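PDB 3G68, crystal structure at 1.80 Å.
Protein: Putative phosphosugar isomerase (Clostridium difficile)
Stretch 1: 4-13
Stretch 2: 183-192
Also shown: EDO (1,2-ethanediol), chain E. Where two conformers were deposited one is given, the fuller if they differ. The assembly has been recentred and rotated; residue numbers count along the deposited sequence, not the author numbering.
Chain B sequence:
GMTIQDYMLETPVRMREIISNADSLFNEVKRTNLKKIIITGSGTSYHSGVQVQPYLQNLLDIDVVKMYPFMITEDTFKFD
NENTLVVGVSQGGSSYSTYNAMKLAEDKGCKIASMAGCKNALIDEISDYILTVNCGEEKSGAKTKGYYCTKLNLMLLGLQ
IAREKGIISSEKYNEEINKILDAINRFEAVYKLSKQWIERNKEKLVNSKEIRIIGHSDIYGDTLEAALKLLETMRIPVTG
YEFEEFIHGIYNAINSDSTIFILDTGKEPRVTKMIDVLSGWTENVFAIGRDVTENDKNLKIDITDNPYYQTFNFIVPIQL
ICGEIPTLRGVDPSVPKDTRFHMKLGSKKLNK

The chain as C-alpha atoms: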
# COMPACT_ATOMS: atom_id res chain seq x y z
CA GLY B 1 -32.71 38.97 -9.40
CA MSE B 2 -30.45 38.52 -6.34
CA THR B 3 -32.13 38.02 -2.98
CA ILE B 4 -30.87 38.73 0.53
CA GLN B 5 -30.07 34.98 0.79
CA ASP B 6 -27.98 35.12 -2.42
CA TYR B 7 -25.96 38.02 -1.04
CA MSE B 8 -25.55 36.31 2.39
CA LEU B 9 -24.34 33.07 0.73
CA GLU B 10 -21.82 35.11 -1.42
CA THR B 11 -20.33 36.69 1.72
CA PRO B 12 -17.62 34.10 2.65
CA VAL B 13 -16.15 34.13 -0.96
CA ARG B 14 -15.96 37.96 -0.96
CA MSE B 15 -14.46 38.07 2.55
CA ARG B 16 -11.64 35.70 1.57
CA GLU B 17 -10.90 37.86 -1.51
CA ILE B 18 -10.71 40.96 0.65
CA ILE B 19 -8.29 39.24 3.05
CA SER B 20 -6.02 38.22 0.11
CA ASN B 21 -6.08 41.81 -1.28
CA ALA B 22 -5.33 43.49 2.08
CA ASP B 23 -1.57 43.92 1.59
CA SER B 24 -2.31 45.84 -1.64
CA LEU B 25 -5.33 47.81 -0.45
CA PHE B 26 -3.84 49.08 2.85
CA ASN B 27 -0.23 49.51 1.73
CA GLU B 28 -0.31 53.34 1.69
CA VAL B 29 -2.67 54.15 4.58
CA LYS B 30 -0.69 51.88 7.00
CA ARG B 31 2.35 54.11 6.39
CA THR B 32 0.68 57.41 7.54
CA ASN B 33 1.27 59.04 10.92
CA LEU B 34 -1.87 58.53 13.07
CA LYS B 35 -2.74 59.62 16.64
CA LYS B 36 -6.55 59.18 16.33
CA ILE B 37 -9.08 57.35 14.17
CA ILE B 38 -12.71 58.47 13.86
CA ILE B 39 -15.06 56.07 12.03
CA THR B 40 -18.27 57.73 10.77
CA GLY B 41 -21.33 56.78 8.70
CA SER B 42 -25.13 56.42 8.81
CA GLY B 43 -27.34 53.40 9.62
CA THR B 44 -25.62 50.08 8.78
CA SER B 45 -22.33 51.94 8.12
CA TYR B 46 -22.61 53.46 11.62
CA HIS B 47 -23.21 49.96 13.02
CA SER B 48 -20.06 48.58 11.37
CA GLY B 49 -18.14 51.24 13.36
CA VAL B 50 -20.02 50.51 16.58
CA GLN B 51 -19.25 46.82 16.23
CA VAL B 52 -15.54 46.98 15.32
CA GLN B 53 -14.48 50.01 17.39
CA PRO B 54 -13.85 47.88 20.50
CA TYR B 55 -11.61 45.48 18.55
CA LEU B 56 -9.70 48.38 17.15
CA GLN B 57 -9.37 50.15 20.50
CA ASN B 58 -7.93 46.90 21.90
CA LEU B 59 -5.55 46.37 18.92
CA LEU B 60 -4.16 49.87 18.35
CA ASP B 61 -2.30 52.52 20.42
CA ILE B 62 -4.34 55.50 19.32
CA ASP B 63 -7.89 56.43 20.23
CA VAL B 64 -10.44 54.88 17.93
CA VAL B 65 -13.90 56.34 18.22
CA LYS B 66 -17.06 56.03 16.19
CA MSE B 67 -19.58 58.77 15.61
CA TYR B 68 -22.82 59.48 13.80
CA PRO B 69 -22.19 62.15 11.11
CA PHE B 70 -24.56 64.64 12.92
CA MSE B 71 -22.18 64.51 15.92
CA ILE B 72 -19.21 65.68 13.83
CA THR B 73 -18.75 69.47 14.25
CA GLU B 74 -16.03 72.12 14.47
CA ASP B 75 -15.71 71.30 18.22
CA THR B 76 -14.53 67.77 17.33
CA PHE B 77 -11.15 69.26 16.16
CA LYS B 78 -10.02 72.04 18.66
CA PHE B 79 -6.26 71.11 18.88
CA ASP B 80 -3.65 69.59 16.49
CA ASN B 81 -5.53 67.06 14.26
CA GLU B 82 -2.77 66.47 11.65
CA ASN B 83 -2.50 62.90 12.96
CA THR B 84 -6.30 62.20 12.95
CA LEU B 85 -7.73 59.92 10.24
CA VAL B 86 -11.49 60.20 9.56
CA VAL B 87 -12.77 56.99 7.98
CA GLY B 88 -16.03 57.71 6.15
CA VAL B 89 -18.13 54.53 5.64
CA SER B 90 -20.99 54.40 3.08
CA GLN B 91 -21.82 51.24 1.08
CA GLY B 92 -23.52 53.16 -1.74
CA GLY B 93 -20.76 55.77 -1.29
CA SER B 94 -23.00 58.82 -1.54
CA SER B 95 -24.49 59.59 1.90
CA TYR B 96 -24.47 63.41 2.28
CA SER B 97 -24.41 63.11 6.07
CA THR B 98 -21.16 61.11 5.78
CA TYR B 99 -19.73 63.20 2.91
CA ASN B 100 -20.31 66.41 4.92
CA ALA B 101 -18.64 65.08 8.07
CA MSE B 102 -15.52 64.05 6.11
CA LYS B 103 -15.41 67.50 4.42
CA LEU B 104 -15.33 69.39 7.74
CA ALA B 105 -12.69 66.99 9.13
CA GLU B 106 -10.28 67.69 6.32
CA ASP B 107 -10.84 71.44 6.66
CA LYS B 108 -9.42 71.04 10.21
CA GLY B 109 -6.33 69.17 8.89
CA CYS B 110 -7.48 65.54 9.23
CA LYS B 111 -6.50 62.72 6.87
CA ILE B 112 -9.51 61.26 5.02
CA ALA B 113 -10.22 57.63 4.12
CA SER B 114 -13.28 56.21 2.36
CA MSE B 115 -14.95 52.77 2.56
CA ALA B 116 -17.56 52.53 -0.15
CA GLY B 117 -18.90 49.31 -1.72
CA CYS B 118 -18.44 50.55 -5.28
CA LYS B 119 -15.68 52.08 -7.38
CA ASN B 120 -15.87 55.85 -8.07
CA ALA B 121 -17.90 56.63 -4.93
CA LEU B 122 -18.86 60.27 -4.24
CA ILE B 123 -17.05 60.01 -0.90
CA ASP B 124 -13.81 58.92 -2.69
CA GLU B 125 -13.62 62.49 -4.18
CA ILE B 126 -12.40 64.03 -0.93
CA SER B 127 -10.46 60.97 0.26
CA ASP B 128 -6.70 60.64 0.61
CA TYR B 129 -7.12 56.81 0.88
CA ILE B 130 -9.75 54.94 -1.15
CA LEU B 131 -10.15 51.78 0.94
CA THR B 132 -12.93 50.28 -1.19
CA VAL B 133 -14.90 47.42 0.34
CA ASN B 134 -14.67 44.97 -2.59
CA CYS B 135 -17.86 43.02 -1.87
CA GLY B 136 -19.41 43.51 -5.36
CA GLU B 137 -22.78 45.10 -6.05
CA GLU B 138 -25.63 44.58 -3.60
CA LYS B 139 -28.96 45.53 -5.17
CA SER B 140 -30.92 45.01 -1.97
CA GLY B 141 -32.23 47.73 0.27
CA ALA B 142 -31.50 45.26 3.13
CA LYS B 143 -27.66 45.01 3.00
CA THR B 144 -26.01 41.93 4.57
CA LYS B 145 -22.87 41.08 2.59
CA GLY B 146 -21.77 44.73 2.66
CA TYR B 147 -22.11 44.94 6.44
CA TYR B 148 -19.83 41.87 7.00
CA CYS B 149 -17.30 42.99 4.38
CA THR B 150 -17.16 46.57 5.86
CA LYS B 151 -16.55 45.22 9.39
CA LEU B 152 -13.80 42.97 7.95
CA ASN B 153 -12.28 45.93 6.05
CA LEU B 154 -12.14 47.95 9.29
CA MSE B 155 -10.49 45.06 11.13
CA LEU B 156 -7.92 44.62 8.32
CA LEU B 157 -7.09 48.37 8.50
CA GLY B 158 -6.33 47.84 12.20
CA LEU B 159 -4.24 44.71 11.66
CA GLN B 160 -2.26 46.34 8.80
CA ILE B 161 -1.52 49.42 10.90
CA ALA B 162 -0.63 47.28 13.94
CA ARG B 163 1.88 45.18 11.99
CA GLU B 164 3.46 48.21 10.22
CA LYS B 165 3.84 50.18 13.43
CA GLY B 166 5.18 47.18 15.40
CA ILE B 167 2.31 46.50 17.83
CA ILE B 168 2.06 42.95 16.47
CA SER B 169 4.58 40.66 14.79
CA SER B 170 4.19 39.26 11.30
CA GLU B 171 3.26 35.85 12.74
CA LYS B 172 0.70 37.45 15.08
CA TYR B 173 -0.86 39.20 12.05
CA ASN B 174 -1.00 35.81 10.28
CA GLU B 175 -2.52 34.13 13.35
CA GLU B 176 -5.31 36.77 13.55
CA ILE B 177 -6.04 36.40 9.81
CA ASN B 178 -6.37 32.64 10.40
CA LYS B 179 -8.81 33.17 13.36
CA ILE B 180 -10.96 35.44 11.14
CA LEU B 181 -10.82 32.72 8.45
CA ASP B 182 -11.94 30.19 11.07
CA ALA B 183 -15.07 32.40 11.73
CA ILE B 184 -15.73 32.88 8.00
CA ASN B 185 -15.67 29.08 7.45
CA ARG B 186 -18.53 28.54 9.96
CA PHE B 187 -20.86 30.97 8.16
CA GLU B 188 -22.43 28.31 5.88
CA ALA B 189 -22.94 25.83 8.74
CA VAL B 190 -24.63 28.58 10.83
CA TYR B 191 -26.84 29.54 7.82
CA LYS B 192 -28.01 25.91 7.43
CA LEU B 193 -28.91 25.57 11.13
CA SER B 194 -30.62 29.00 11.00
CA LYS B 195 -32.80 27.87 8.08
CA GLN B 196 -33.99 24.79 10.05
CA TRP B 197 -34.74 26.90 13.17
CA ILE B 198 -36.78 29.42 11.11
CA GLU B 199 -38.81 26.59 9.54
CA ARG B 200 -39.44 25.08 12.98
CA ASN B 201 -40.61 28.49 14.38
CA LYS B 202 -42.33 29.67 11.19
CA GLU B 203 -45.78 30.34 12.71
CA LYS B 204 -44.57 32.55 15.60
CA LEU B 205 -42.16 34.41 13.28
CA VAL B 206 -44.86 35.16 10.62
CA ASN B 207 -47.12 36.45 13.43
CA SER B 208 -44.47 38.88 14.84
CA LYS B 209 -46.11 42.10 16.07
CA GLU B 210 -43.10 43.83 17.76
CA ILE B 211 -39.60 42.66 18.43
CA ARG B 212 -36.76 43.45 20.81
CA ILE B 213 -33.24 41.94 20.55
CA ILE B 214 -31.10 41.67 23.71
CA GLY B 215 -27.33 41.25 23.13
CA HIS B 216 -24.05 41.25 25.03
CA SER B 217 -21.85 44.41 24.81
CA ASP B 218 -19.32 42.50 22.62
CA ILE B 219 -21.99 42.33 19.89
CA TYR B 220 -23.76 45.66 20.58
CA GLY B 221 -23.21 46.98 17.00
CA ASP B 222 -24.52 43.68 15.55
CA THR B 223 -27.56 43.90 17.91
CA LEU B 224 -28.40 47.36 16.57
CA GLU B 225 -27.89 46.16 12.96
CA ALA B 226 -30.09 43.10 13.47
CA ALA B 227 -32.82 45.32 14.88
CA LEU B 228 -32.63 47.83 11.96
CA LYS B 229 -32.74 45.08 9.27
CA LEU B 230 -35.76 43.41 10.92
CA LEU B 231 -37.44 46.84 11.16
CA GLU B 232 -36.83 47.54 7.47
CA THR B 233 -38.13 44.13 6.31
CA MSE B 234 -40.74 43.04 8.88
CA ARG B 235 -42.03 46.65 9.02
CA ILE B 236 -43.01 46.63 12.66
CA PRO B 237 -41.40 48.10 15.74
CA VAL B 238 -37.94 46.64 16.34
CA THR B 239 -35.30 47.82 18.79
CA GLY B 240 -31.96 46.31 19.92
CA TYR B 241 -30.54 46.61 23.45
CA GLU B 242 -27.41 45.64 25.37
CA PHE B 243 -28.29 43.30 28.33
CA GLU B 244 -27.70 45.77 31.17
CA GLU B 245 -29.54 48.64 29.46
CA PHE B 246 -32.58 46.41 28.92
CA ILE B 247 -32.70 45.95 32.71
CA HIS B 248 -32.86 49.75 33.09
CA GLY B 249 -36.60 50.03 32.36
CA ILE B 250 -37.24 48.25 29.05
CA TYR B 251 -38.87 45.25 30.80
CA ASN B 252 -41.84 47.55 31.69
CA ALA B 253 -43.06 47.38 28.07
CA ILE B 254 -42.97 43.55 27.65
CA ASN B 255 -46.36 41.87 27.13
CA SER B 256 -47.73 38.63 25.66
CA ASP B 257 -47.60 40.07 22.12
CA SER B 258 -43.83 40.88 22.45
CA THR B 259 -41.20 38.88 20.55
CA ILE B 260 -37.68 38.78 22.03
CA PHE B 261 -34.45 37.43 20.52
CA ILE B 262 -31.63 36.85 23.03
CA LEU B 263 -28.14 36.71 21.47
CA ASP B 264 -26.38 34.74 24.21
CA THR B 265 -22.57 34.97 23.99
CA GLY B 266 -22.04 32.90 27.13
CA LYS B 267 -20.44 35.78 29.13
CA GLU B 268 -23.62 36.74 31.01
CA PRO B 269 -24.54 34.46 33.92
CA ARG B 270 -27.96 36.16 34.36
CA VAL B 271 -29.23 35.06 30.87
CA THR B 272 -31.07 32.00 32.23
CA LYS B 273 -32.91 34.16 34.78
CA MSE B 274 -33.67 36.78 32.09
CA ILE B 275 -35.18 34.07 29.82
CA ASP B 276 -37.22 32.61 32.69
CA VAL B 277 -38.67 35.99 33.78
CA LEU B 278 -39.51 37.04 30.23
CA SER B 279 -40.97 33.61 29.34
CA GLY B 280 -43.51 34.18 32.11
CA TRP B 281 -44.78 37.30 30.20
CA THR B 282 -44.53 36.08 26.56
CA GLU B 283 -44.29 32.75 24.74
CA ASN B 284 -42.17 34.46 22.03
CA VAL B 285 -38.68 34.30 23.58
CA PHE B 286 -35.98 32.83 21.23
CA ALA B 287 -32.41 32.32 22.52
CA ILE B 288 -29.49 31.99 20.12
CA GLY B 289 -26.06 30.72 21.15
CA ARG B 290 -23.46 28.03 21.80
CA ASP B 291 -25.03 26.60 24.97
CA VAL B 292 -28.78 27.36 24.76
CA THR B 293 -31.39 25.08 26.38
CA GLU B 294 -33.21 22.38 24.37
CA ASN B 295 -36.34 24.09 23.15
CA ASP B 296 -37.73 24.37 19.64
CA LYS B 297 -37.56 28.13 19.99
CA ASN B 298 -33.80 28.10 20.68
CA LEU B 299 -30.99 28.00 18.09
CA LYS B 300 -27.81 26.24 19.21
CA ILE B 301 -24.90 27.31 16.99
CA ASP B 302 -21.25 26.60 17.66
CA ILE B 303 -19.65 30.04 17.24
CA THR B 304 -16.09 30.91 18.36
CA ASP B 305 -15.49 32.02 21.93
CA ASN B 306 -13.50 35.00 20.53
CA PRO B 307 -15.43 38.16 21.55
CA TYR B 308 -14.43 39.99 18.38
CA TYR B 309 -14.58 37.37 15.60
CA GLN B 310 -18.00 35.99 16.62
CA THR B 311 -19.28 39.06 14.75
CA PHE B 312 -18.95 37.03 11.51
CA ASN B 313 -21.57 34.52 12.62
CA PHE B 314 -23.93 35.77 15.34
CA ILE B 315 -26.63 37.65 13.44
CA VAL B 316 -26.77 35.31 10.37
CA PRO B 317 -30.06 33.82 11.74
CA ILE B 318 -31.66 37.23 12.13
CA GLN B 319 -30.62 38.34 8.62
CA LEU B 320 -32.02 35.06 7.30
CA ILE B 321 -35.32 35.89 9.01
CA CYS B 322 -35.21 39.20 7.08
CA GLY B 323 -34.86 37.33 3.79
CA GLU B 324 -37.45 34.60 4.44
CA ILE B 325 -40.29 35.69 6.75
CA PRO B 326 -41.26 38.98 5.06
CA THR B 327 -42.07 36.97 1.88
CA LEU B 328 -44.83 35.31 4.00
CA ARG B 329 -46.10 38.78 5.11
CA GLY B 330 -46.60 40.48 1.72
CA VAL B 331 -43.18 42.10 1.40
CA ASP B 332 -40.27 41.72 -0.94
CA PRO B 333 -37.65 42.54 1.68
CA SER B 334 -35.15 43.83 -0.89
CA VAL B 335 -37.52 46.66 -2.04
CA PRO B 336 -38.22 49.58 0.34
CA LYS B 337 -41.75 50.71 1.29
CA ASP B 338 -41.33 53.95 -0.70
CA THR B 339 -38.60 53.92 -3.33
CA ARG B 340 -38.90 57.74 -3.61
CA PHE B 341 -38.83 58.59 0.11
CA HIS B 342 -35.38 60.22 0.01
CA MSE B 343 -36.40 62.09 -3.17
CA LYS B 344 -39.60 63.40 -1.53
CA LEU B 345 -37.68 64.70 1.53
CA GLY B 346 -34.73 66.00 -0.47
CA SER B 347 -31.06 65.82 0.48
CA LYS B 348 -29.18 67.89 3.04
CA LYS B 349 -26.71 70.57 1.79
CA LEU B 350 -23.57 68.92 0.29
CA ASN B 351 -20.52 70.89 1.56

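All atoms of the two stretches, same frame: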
# COMPACT_ATOMS: atom_id res chain seq x y z
N ILE B 4 -31.66 38.60 -0.67
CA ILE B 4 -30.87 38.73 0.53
C ILE B 4 -30.08 37.43 0.75
O ILE B 4 -28.89 37.47 1.03
CB ILE B 4 -31.80 39.02 1.75
CG1 ILE B 4 -32.37 40.46 1.69
CG2 ILE B 4 -31.06 38.84 3.07
CD1 ILE B 4 -33.57 40.68 2.71
N GLN B 5 -30.73 36.28 0.57
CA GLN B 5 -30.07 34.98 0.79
C GLN B 5 -28.88 34.78 -0.16
O GLN B 5 -27.84 34.26 0.26
CB GLN B 5 -31.03 33.81 0.65
CG GLN B 5 -32.23 33.74 1.63
CD GLN B 5 -33.52 34.43 1.15
OE1 GLN B 5 -33.51 35.56 0.67
NE2 GLN B 5 -34.62 33.73 1.26
N ASP B 6 -29.05 35.19 -1.43
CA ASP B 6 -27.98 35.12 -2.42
C ASP B 6 -26.77 35.92 -1.96
O ASP B 6 -25.64 35.41 -2.00
CB ASP B 6 -28.42 35.61 -3.81
CG ASP B 6 -29.48 34.72 -4.45
OD1 ASP B 6 -29.45 33.49 -4.29
OD2 ASP B 6 -30.36 35.25 -5.13
N TYR B 7 -27.01 37.16 -1.52
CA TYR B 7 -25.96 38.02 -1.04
C TYR B 7 -25.33 37.50 0.23
O TYR B 7 -24.11 37.62 0.36
CB TYR B 7 -26.42 39.47 -0.89
CG TYR B 7 -26.76 40.15 -2.20
CD1 TYR B 7 -25.84 40.19 -3.25
CD2 TYR B 7 -27.97 40.84 -2.36
CE1 TYR B 7 -26.14 40.84 -4.44
CE2 TYR B 7 -28.26 41.51 -3.56
CZ TYR B 7 -27.35 41.49 -4.59
OH TYR B 7 -27.62 42.15 -5.75
N MSE B 8 -26.12 36.94 1.16
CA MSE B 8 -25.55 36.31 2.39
C MSE B 8 -24.62 35.14 2.01
O MSE B 8 -23.47 35.10 2.41
CB MSE B 8 -26.64 35.82 3.34
CG MSE B 8 -27.37 36.93 4.03
SE MSE B 8 -28.84 36.24 5.06
CE MSE B 8 -27.55 35.41 6.51
N LEU B 9 -25.12 34.23 1.17
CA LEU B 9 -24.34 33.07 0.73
C LEU B 9 -23.04 33.43 -0.03
O LEU B 9 -22.06 32.67 0.06
CB LEU B 9 -25.22 32.10 -0.07
CG LEU B 9 -26.30 31.42 0.78
CD1 LEU B 9 -27.23 30.57 -0.08
CD2 LEU B 9 -25.73 30.58 1.89
N GLU B 10 -23.02 34.59 -0.72
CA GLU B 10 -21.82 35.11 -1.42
C GLU B 10 -20.74 35.64 -0.45
O GLU B 10 -19.56 35.79 -0.81
CB GLU B 10 -22.24 36.31 -2.29
CG GLU B 10 -21.25 36.74 -3.31
CD GLU B 10 -21.65 38.00 -4.06
OE1 GLU B 10 -20.81 38.45 -4.86
OE2 GLU B 10 -22.75 38.55 -3.88
N THR B 11 -21.17 36.00 0.76
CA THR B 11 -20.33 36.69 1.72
C THR B 11 -18.98 36.00 2.05
O THR B 11 -17.94 36.65 1.92
CB THR B 11 -21.16 37.16 2.96
OG1 THR B 11 -22.26 37.95 2.49
CG2 THR B 11 -20.30 38.02 3.88
N PRO B 12 -18.95 34.70 2.43
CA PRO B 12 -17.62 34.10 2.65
C PRO B 12 -16.62 34.22 1.47
O PRO B 12 -15.45 34.57 1.71
CB PRO B 12 -17.95 32.65 3.01
CG PRO B 12 -19.33 32.75 3.64
CD PRO B 12 -20.02 33.74 2.73
N VAL B 13 -17.06 34.05 0.22
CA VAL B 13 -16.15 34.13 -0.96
C VAL B 13 -15.55 35.55 -1.06
O VAL B 13 -14.35 35.74 -1.21
CB VAL B 13 -16.88 33.71 -2.28
CG1 VAL B 13 -15.98 33.88 -3.51
CG2 VAL B 13 -17.37 32.28 -2.18
N ALA B 183 -13.69 31.91 11.55
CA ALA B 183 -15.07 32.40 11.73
C ALA B 183 -15.81 32.38 10.39
O ALA B 183 -16.95 31.92 10.26
CB ALA B 183 -15.05 33.84 12.29
N ILE B 184 -15.14 32.84 9.35
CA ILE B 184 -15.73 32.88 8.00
C ILE B 184 -16.15 31.48 7.51
O ILE B 184 -17.19 31.32 6.87
CB ILE B 184 -14.71 33.53 6.99
CG1 ILE B 184 -14.50 35.03 7.30
CG2 ILE B 184 -15.15 33.29 5.56
CD1 ILE B 184 -13.38 35.69 6.45
N ASN B 185 -15.39 30.44 7.87
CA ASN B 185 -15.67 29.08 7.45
C ASN B 185 -16.88 28.43 8.14
O ASN B 185 -17.37 27.40 7.70
CB ASN B 185 -14.45 28.17 7.63
CG ASN B 185 -14.55 26.94 6.75
OD1 ASN B 185 -14.84 27.04 5.56
ND2 ASN B 185 -14.30 25.78 7.32
N ARG B 186 -17.33 29.03 9.24
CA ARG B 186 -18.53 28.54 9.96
C ARG B 186 -19.82 29.18 9.47
O ARG B 186 -20.91 28.75 9.85
CB ARG B 186 -18.38 28.82 11.46
CG ARG B 186 -17.20 28.07 12.03
CD ARG B 186 -17.19 28.20 13.51
NE ARG B 186 -16.16 27.38 14.11
CZ ARG B 186 -16.00 27.21 15.41
NH1 ARG B 186 -16.82 27.80 16.27
NH2 ARG B 186 -15.02 26.43 15.85
N PHE B 187 -19.70 30.21 8.63
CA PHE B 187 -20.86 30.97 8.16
C PHE B 187 -21.92 30.07 7.53
O PHE B 187 -23.08 30.14 7.91
CB PHE B 187 -20.36 32.07 7.21
CG PHE B 187 -21.40 33.04 6.75
CD1 PHE B 187 -22.34 32.68 5.78
CD2 PHE B 187 -21.38 34.38 7.21
CE1 PHE B 187 -23.28 33.61 5.32
CE2 PHE B 187 -22.32 35.31 6.77
CZ PHE B 187 -23.26 34.95 5.82
N GLU B 188 -21.51 29.24 6.58
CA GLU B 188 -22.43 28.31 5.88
C GLU B 188 -23.12 27.37 6.84
O GLU B 188 -24.33 27.18 6.74
CB GLU B 188 -21.64 27.48 4.86
CG GLU B 188 -22.43 26.44 4.08
CD GLU B 188 -23.23 27.02 2.94
OE1 GLU B 188 -23.04 28.22 2.61
OE2 GLU B 188 -24.03 26.26 2.36
N ALA B 189 -22.35 26.75 7.75
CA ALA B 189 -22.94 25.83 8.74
C ALA B 189 -24.00 26.55 9.62
O ALA B 189 -25.10 25.99 9.88
CB ALA B 189 -21.84 25.21 9.61
N VAL B 190 -23.68 27.77 10.04
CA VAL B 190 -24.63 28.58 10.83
C VAL B 190 -25.90 28.91 10.01
O VAL B 190 -27.03 28.84 10.52
CB VAL B 190 -23.93 29.84 11.43
CG1 VAL B 190 -24.98 30.83 12.03
CG2 VAL B 190 -22.87 29.41 12.46
N TYR B 191 -25.73 29.26 8.74
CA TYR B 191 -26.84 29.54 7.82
C TYR B 191 -27.79 28.32 7.73
O TYR B 191 -29.03 28.45 7.85
CB TYR B 191 -26.27 29.92 6.46
CG TYR B 191 -27.28 30.37 5.44
CD1 TYR B 191 -28.04 29.46 4.75
CD2 TYR B 191 -27.42 31.73 5.13
CE1 TYR B 191 -28.95 29.88 3.81
CE2 TYR B 191 -28.34 32.16 4.19
CZ TYR B 191 -29.10 31.22 3.55
OH TYR B 191 -30.04 31.57 2.62
N LYS B 192 -27.22 27.14 7.52
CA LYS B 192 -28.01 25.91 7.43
C LYS B 192 -28.81 25.65 8.70
O LYS B 192 -29.99 25.34 8.62
CB LYS B 192 -27.09 24.73 7.16
CG LYS B 192 -26.51 24.69 5.74
CD LYS B 192 -25.44 23.58 5.70
CE LYS B 192 -24.86 23.36 4.34
NZ LYS B 192 -23.78 22.31 4.38
C1 EDO E . -22.65 21.91 1.05
O1 EDO E . -23.20 20.95 1.96
C2 EDO E . -21.26 22.28 1.56
O2 EDO E . -21.31 23.10 2.73
O HOH W 1 -21.77 30.54 2.02

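The two stretches pack as helices running in roughly opposite directions, at 153° between helix 4-13 and helix 187-192. Their axes come within 10.1 Å. No direct hydrogen bond crosses the contact, so it rests on apolar packing, two CH-pi contacts and one water.

Ile-184 begins the contact. Its CA-to-CB bond points toward stretch 1, and its CG2 lies 3.8 Å from CB of Pro-12. The backbone is close here, with CA of Ile-184 5.8 Å from CA of Pro-12. A type I turn then runs from Ile-184 to Phe-187 and carries the chain into the second helix. Asn-185 and Arg-186, inside the turn, make no contact with stretch 1.

The CA-to-CB bond of Phe-187 points toward stretch 1. Pro-12 covers one face of its ring: CD of Pro-12 sits 4.2 Å from the ring centroid, 20° off the normal. CE1 of Phe-187 also approaches O of Met-8, at 3.3 Å. O of Met-8 also accepts a backbone hydrogen bond from N of Thr-11, 3.0 Å away. CB of Thr-11 lies 4.2 Å from CZ of Phe-187.

The CA-to-CB bond of Glu-188 points sideways, but the end of the side chain comes nearer. Its OE1 is 3.7 Å from CD2 of Leu-9. A water bridges the helices, donating to O of Leu-9 at 2.9 Å and to OE1 of Glu-188 at 2.7 Å.

Ala-189 and Val-190 do not reach stretch 1. Tyr-191, one turn after Phe-187, does. CD2 of Leu-9 stands 3.6 Å from the centroid of the Tyr-191 ring, only 1° off the normal. CE of Met-8, a selenomethionine, meets the ring edge 3.9 Å from CD2 of Tyr-191. CB of Gln-5 is also at the edge, 3.1 Å from OH of Tyr-191.

Lys-192 does not touch stretch 1. Its NZ donates to O1 of the ethanediol at 2.8 Å.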